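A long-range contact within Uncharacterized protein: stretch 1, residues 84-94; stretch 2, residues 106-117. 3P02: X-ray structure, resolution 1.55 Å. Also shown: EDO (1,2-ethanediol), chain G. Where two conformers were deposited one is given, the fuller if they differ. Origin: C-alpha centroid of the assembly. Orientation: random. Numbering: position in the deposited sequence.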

# COMPACT_ATOMS: atom_id res chain seq x y z
N GLU A 84 8.54 10.67 -4.34
CA GLU A 84 9.53 10.48 -3.29
C GLU A 84 8.89 10.63 -1.92
O GLU A 84 8.23 11.63 -1.64
CB GLU A 84 10.69 11.47 -3.46
CG GLU A 84 11.77 11.30 -2.39
CD GLU A 84 12.85 12.36 -2.48
OE1 GLU A 84 13.33 12.63 -3.60
OE2 GLU A 84 13.21 12.95 -1.44
N LEU A 85 9.12 9.64 -1.04
CA LEU A 85 8.58 9.71 0.31
C LEU A 85 9.23 10.90 1.06
O LEU A 85 10.47 10.93 1.18
CB LEU A 85 8.88 8.38 1.04
CG LEU A 85 8.36 8.31 2.48
CD1 LEU A 85 6.83 8.33 2.51
CD2 LEU A 85 8.86 7.04 3.18
N PRO A 86 8.45 11.90 1.54
CA PRO A 86 9.08 13.01 2.28
C PRO A 86 9.83 12.53 3.53
O PRO A 86 9.47 11.53 4.18
CB PRO A 86 7.89 13.92 2.65
CG PRO A 86 6.87 13.60 1.57
CD PRO A 86 7.00 12.10 1.40
N GLN A 87 10.89 13.29 3.86
CA GLN A 87 11.86 12.99 4.90
C GLN A 87 11.23 12.91 6.32
O GLN A 87 11.74 12.19 7.18
CB GLN A 87 13.02 14.02 4.80
CG GLN A 87 13.46 14.73 6.03
CD GLN A 87 14.96 14.89 5.94
OE1 GLN A 87 15.69 13.93 6.15
NE2 GLN A 87 15.43 16.07 5.52
N LYS A 88 10.11 13.59 6.55
CA LYS A 88 9.47 13.50 7.86
C LYS A 88 8.92 12.09 8.15
O LYS A 88 8.73 11.75 9.32
CB LYS A 88 8.37 14.55 8.01
CG LYS A 88 7.19 14.39 7.05
CD LYS A 88 6.12 15.41 7.45
CE LYS A 88 4.81 15.18 6.77
NZ LYS A 88 3.73 15.98 7.42
N TYR A 89 8.77 11.26 7.11
CA TYR A 89 8.23 9.92 7.29
C TYR A 89 9.26 8.83 7.54
O TYR A 89 8.86 7.68 7.80
CB TYR A 89 7.41 9.52 6.08
CG TYR A 89 6.20 10.40 5.90
CD1 TYR A 89 5.13 10.34 6.79
CD2 TYR A 89 6.11 11.30 4.84
CE1 TYR A 89 4.01 11.15 6.63
CE2 TYR A 89 4.99 12.10 4.66
CZ TYR A 89 3.94 12.03 5.57
OH TYR A 89 2.82 12.80 5.43
N TYR A 90 10.57 9.15 7.51
CA TYR A 90 11.52 8.08 7.75
C TYR A 90 12.80 8.59 8.36
O TYR A 90 13.09 9.79 8.34
CB TYR A 90 11.85 7.32 6.41
CG TYR A 90 12.55 8.20 5.39
CD1 TYR A 90 13.93 8.42 5.45
CD2 TYR A 90 11.82 8.90 4.43
CE1 TYR A 90 14.57 9.30 4.56
CE2 TYR A 90 12.45 9.76 3.53
CZ TYR A 90 13.82 9.97 3.61
OH TYR A 90 14.42 10.84 2.75
N SER A 91 13.60 7.64 8.86
CA SER A 91 14.96 7.93 9.31
C SER A 91 15.83 6.70 9.14
O SER A 91 15.39 5.57 9.32
CB SER A 91 15.00 8.44 10.75
OG SER A 91 14.79 7.40 11.70
N PHE A 92 17.07 6.94 8.75
CA PHE A 92 18.02 5.84 8.60
C PHE A 92 19.43 6.38 8.82
O PHE A 92 19.69 7.53 8.49
CB PHE A 92 17.88 5.10 7.25
CG PHE A 92 18.20 5.91 6.02
CD1 PHE A 92 19.52 6.07 5.59
CD2 PHE A 92 17.19 6.49 5.26
CE1 PHE A 92 19.82 6.80 4.44
CE2 PHE A 92 17.50 7.23 4.12
CZ PHE A 92 18.80 7.39 3.71
N PRO A 93 20.36 5.58 9.37
CA PRO A 93 21.72 6.11 9.56
C PRO A 93 22.42 6.30 8.21
O PRO A 93 22.26 5.48 7.30
CB PRO A 93 22.40 5.04 10.42
CG PRO A 93 21.65 3.79 10.12
CD PRO A 93 20.22 4.20 9.88
N LYS A 94 23.17 7.40 8.07
CA LYS A 94 23.86 7.72 6.82
C LYS A 94 25.13 6.90 6.64
O LYS A 94 25.64 6.81 5.53
CB LYS A 94 24.18 9.22 6.70
CG LYS A 94 22.94 10.12 6.79
CD LYS A 94 21.79 9.78 5.80
CE LYS A 94 20.47 9.76 6.55
NZ LYS A 94 19.29 9.95 5.68
C1 EDO G . 5.84 11.63 10.69
O1 EDO G . 5.80 13.03 10.34
C2 EDO G . 4.52 10.96 10.35
O2 EDO G . 3.47 11.90 10.59
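Stretch 2 (106-117) LLPIEFSLDGLD

Stretch 2 runs antiparallel to stretch 1: CA atoms pair Tyr89 with Ser112 (4.9 Å), Tyr90 with Phe111 (4.5 Å), Ser91 with Glu110 (5.2 Å) and Phe92 with Ile109 (4.8 Å), so one number rises as the other falls. Residues 106-112 are extended strand; Leu113 to Leu116 then form a type II turn, closed by Leu116 N to Leu113 O at 2.9 Å, with Gly115 at its positive phi of 82°.

Three backbone hydrogen bonds fix this register. Ser112 N donates to Tyr89 O at 2.8 Å and 174°, nearly linear. Ser91 and Glu110 exchange a pair, Ser91 N to Glu110 O at 3.0 Å and Glu110 N to Ser91 O at 2.9 Å. Tyr90 and Phe111 form the non-hydrogen-bonded pair, where the backbones draw closer and Tyr90 CA comes within 3.2 Å of Glu110 O.

The fit in shape is clearest at Tyr89, which loses 117 Å² to stretch 2, the largest share of any residue. The turn bends around its ring. Leu116 CD1 lies over one face, 3.8 Å from the centroid and 14° off the normal, a CH-pi contact; Asp114 O lies at the edge, 3.7 Å from Tyr89 CE1; and Leu113 CD2 packs 3.8 Å from Tyr89 CB. One water bridges Tyr89 OH (2.7 Å) and Asp114 O (2.9 Å).

Leu85 fits between two stretch 2 side chains: its CD1 is 3.9 Å from Leu116 CD1, while its CD2 meets the edge of the Phe111 ring, 3.7 Å from CE1. Tyr90 CB also approaches Phe111, at 4.1 Å from CD1. Farther along, Phe92 CB rests 3.9 Å from Ile109 CG1, and the Pro93 ring fits against Leu107 and Pro108, with Pro93 CD 3.8 Å from Leu107 CD1 and Pro93 CG 4.1 Å from Pro108 CD.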

# COMPACT_ATOMS: atom_id res chain seq x y z
N LEU A 106 22.98 -4.75 7.98
CA LEU A 106 21.58 -4.34 7.87
C LEU A 106 21.46 -2.85 7.98
O LEU A 106 22.09 -2.24 8.84
CB LEU A 106 20.76 -5.00 8.98
CG LEU A 106 20.45 -6.49 8.79
CD1 LEU A 106 19.83 -7.03 10.03
CD2 LEU A 106 19.51 -6.73 7.59
N LEU A 107 20.64 -2.27 7.12
CA LEU A 107 20.33 -0.86 7.19
C LEU A 107 18.95 -0.75 7.81
O LEU A 107 17.98 -1.10 7.15
CB LEU A 107 20.39 -0.16 5.83
CG LEU A 107 20.00 1.35 5.85
CD1 LEU A 107 20.94 2.16 6.73
CD2 LEU A 107 19.98 1.91 4.45
N PRO A 108 18.85 -0.32 9.08
CA PRO A 108 17.50 -0.19 9.67
C PRO A 108 16.87 1.14 9.27
O PRO A 108 17.44 2.21 9.50
CB PRO A 108 17.73 -0.31 11.17
CG PRO A 108 19.25 -0.01 11.38
CD PRO A 108 19.92 0.08 10.02
N ILE A 109 15.69 1.05 8.63
CA ILE A 109 14.94 2.24 8.22
C ILE A 109 13.70 2.34 9.09
O ILE A 109 12.83 1.48 8.99
CB ILE A 109 14.58 2.25 6.72
CG1 ILE A 109 15.86 2.08 5.85
CG2 ILE A 109 13.84 3.56 6.37
CD1 ILE A 109 15.76 1.10 4.81
N GLU A 110 13.62 3.40 9.92
CA GLU A 110 12.46 3.60 10.77
C GLU A 110 11.42 4.40 10.02
O GLU A 110 11.66 5.56 9.70
CB GLU A 110 12.84 4.30 12.07
CG GLU A 110 13.71 3.42 12.97
CD GLU A 110 14.10 3.99 14.32
OE1 GLU A 110 13.78 5.17 14.59
OE2 GLU A 110 14.73 3.25 15.12
N PHE A 111 10.31 3.77 9.68
CA PHE A 111 9.20 4.47 9.04
C PHE A 111 8.24 4.99 10.11
O PHE A 111 7.92 4.25 11.06
CB PHE A 111 8.45 3.53 8.10
CG PHE A 111 9.25 3.21 6.86
CD1 PHE A 111 9.32 4.12 5.81
CD2 PHE A 111 9.99 2.03 6.77
CE1 PHE A 111 10.02 3.82 4.64
CE2 PHE A 111 10.72 1.74 5.61
CZ PHE A 111 10.74 2.65 4.56
N SER A 112 7.76 6.24 9.94
CA SER A 112 6.78 6.88 10.83
C SER A 112 5.76 7.50 9.92
O SER A 112 5.98 8.60 9.41
CB SER A 112 7.47 7.91 11.73
OG SER A 112 8.40 7.28 12.59
N LEU A 113 4.70 6.74 9.59
CA LEU A 113 3.77 7.15 8.53
C LEU A 113 2.44 7.74 8.93
O LEU A 113 1.57 7.86 8.06
CB LEU A 113 3.52 5.93 7.62
CG LEU A 113 4.80 5.15 7.17
CD1 LEU A 113 4.43 4.02 6.25
CD2 LEU A 113 5.82 6.08 6.45
N ASP A 114 2.29 8.18 10.19
CA ASP A 114 1.03 8.82 10.60
C ASP A 114 0.71 9.98 9.68
O ASP A 114 1.60 10.78 9.36
CB ASP A 114 1.12 9.30 12.06
CG ASP A 114 1.29 8.16 13.04
OD1 ASP A 114 2.18 7.31 12.80
OD2 ASP A 114 0.63 8.19 14.08
N GLY A 115 -0.51 10.00 9.18
CA GLY A 115 -0.93 11.07 8.29
C GLY A 115 -0.53 10.93 6.84
O GLY A 115 -0.90 11.78 6.03
N LEU A 116 0.21 9.85 6.46
CA LEU A 116 0.63 9.65 5.08
C LEU A 116 -0.60 9.52 4.19
O LEU A 116 -1.53 8.80 4.55
CB LEU A 116 1.51 8.40 4.94
CG LEU A 116 2.12 8.17 3.54
CD1 LEU A 116 3.12 9.26 3.17
CD2 LEU A 116 2.79 6.80 3.47
N ASP A 117 -0.62 10.23 3.05
CA ASP A 117 -1.74 10.16 2.09
C ASP A 117 -1.66 8.86 1.31
O ASP A 117 -0.86 8.75 0.38
CB ASP A 117 -1.71 11.37 1.14
CG ASP A 117 -2.85 11.43 0.13
OD1 ASP A 117 -3.65 10.46 0.06
OD2 ASP A 117 -2.92 12.43 -0.60
O HOH W 1 1.73 13.27 7.82
O HOH W 2 1.05 12.72 2.90
O HOH W 3 12.41 7.22 13.84